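Local coordinates for uncharacterized protein Atu2452 (Agrobacterium tumefaciens, PDB 2R8B) that is of unknown function but probably acts as a serine hydrolase of the alpha/beta-hydrolase clan, related to dienelactone hydrolases, at residues Ala168-Pro174 with Arg190-Gly196. Coordinates in Å, arbitrary orientation, origin at the centre of the assembly. Residues are numbered along the deposited sequence.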
loop_
_atom_site.group_PDB
_atom_site.type_symbol
_atom_site.label_atom_id
_atom_site.label_comp_id
_atom_site.label_asym_id
_atom_site.label_seq_id
_atom_site.Cartn_x
_atom_site.Cartn_y
_atom_site.Cartn_z
ATOM N N ALA A 168 -7.507 -6.730 1.277
ATOM C CA ALA A 168 -6.374 -7.211 0.498
ATOM C C ALA A 168 -5.323 -6.137 0.346
ATOM O O ALA A 168 -5.645 -4.952 0.267
ATOM C CB ALA A 168 -6.818 -7.645 -0.836
ATOM N N ALA A 169 -4.062 -6.530 0.298
ATOM C CA ALA A 169 -3.037 -5.527 0.088
ATOM C C ALA A 169 -1.900 -6.070 -0.745
ATOM O O ALA A 169 -1.475 -7.215 -0.546
ATOM C CB ALA A 169 -2.526 -5.009 1.421
ATOM N N VAL A 170 -1.404 -5.297 -1.703
ATOM C CA VAL A 170 -0.182 -5.780 -2.297
ATOM C C VAL A 170 0.952 -4.845 -1.987
ATOM O O VAL A 170 0.846 -3.628 -2.166
ATOM C CB VAL A 170 -0.318 -6.237 -3.771
ATOM C CG1 VAL A 170 -1.713 -6.022 -4.306
ATOM C CG2 VAL A 170 0.751 -5.643 -4.644
ATOM N N LEU A 171 2.016 -5.402 -1.417
ATOM C CA LEU A 171 3.164 -4.593 -1.056
ATOM C C LEU A 171 4.302 -4.806 -2.035
ATOM O O LEU A 171 4.873 -5.885 -2.111
ATOM C CB LEU A 171 3.592 -4.924 0.355
ATOM C CG LEU A 171 2.461 -4.855 1.393
ATOM C CD1 LEU A 171 2.972 -5.332 2.728
ATOM C CD2 LEU A 171 1.867 -3.461 1.535
HETATM N N MSE A 172 4.625 -3.792 -2.817
HETATM C CA MSE A 172 5.693 -3.968 -3.779
HETATM C C MSE A 172 6.998 -3.408 -3.256
HETATM O O MSE A 172 7.166 -2.205 -3.127
HETATM C CB MSE A 172 5.255 -3.379 -5.115
HETATM C CG MSE A 172 3.963 -4.028 -5.529
HETATM SE SE MSE A 172 3.442 -3.561 -7.301
HETATM C CE MSE A 172 4.188 -5.086 -8.328
ATOM N N HIS A 173 7.916 -4.304 -2.905
ATOM C CA HIS A 173 9.181 -3.895 -2.399
ATOM C C HIS A 173 8.962 -3.006 -1.175
ATOM O O HIS A 173 9.307 -1.845 -1.209
ATOM C CB HIS A 173 9.972 -3.160 -3.482
ATOM C CG HIS A 173 10.284 -4.012 -4.674
ATOM N ND1 HIS A 173 11.527 -4.569 -4.897
ATOM C CD2 HIS A 173 9.511 -4.417 -5.707
ATOM C CE1 HIS A 173 11.506 -5.281 -6.006
ATOM N NE2 HIS A 173 10.292 -5.204 -6.518
ATOM N N PRO A 174 8.364 -3.549 -0.100
ATOM C CA PRO A 174 8.311 -2.834 1.167
ATOM C C PRO A 174 9.654 -2.833 1.870
ATOM O O PRO A 174 10.537 -3.648 1.537
ATOM C CB PRO A 174 7.370 -3.695 1.998
ATOM C CG PRO A 174 7.639 -5.063 1.487
ATOM C CD PRO A 174 7.701 -4.858 0.012
ATOM N N ARG A 190 -5.945 -10.796 2.845
ATOM C CA ARG A 190 -4.987 -11.452 1.987
ATOM C C ARG A 190 -3.929 -10.440 1.675
ATOM O O ARG A 190 -4.263 -9.325 1.198
ATOM C CB ARG A 190 -5.643 -11.919 0.703
ATOM C CG ARG A 190 -6.458 -13.174 0.924
ATOM C CD ARG A 190 -7.218 -13.639 -0.286
ATOM N NE ARG A 190 -6.387 -14.163 -1.383
ATOM C CZ ARG A 190 -6.341 -13.636 -2.623
ATOM N NH1 ARG A 190 -7.042 -12.542 -2.934
ATOM N NH2 ARG A 190 -5.586 -14.191 -3.568
ATOM N N VAL A 191 -2.669 -10.799 1.927
ATOM C CA VAL A 191 -1.599 -9.971 1.419
ATOM C C VAL A 191 -0.547 -10.613 0.517
ATOM O O VAL A 191 -0.115 -11.770 0.724
ATOM C CB VAL A 191 -0.988 -8.978 2.489
ATOM C CG1 VAL A 191 -1.647 -9.108 3.841
ATOM C CG2 VAL A 191 0.497 -9.004 2.509
ATOM N N LEU A 192 -0.162 -9.813 -0.486
ATOM C CA LEU A 192 0.902 -10.162 -1.425
ATOM C C LEU A 192 2.127 -9.273 -1.251
ATOM O O LEU A 192 2.032 -8.049 -1.365
ATOM C CB LEU A 192 0.400 -10.012 -2.856
ATOM C CG LEU A 192 1.490 -10.224 -3.897
ATOM C CD1 LEU A 192 2.141 -11.537 -3.704
ATOM C CD2 LEU A 192 0.922 -10.161 -5.258
ATOM N N ILE A 193 3.277 -9.870 -0.988
ATOM C CA ILE A 193 4.518 -9.119 -1.014
ATOM C C ILE A 193 5.333 -9.537 -2.230
ATOM O O ILE A 193 5.499 -10.747 -2.492
ATOM C CB ILE A 193 5.310 -9.327 0.243
ATOM C CG1 ILE A 193 4.444 -8.967 1.458
ATOM C CG2 ILE A 193 6.518 -8.406 0.230
ATOM C CD1 ILE A 193 4.867 -9.598 2.797
ATOM N N THR A 194 5.820 -8.557 -2.986
ATOM C CA THR A 194 6.699 -8.840 -4.095
ATOM C C THR A 194 8.015 -8.191 -3.755
ATOM O O THR A 194 8.073 -7.066 -3.239
ATOM C CB THR A 194 6.183 -8.205 -5.411
ATOM O OG1 THR A 194 6.357 -6.780 -5.343
ATOM C CG2 THR A 194 4.669 -8.502 -5.674
ATOM N N ALA A 195 9.102 -8.869 -4.052
ATOM C CA ALA A 195 10.380 -8.373 -3.583
ATOM C C ALA A 195 11.616 -8.820 -4.395
ATOM O O ALA A 195 11.594 -9.814 -5.126
ATOM C CB ALA A 195 10.537 -8.704 -2.119
ATOM N N GLY A 196 12.696 -8.064 -4.270
ATOM C CA GLY A 196 13.870 -8.410 -5.035
ATOM C C GLY A 196 14.825 -9.059 -4.067
ATOM O O GLY A 196 14.931 -8.664 -2.895
#
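Alpha/beta-hydrolases build their chemistry on the C-terminal ends of parallel strands, and the pairing of 168-172 with 190-196, neighbours in the central sheet, illustrates the principle. The strands run 9° from parallel, joined by four backbone hydrogen bonds, the first from Ala169 N to Arg190 O (2.9 Å); a fifth, His173 N to Thr194 O (2.8 Å), carries the pairing one residue beyond 168-172. Thr194, which loses the most surface to the other segment (73 Å²), sets OG1 3.3 Å from Met172 CA. On the opposite face, Leu171 packs CD1 against Ile193 CG1 at 4.1 Å, while helices 150-161 and 204-217 also touch its side chain. His173 lays its ring over Ala195 in a CH-pi contact, Ala195 CA lying 4.2 Å from the centroid of the His173 ring. Glu236 is hydrogen-bonded to both Thr194 OG1 and His173 NE2. His173 ND1 is hydrogen-bonded to Asp199 of a probable Ser149-His230-Asp199 triad, whose His230 ring also meets that of His173. A largely apolar strand pair thus ends in a polar network, consistent with His173 orienting the putative acid.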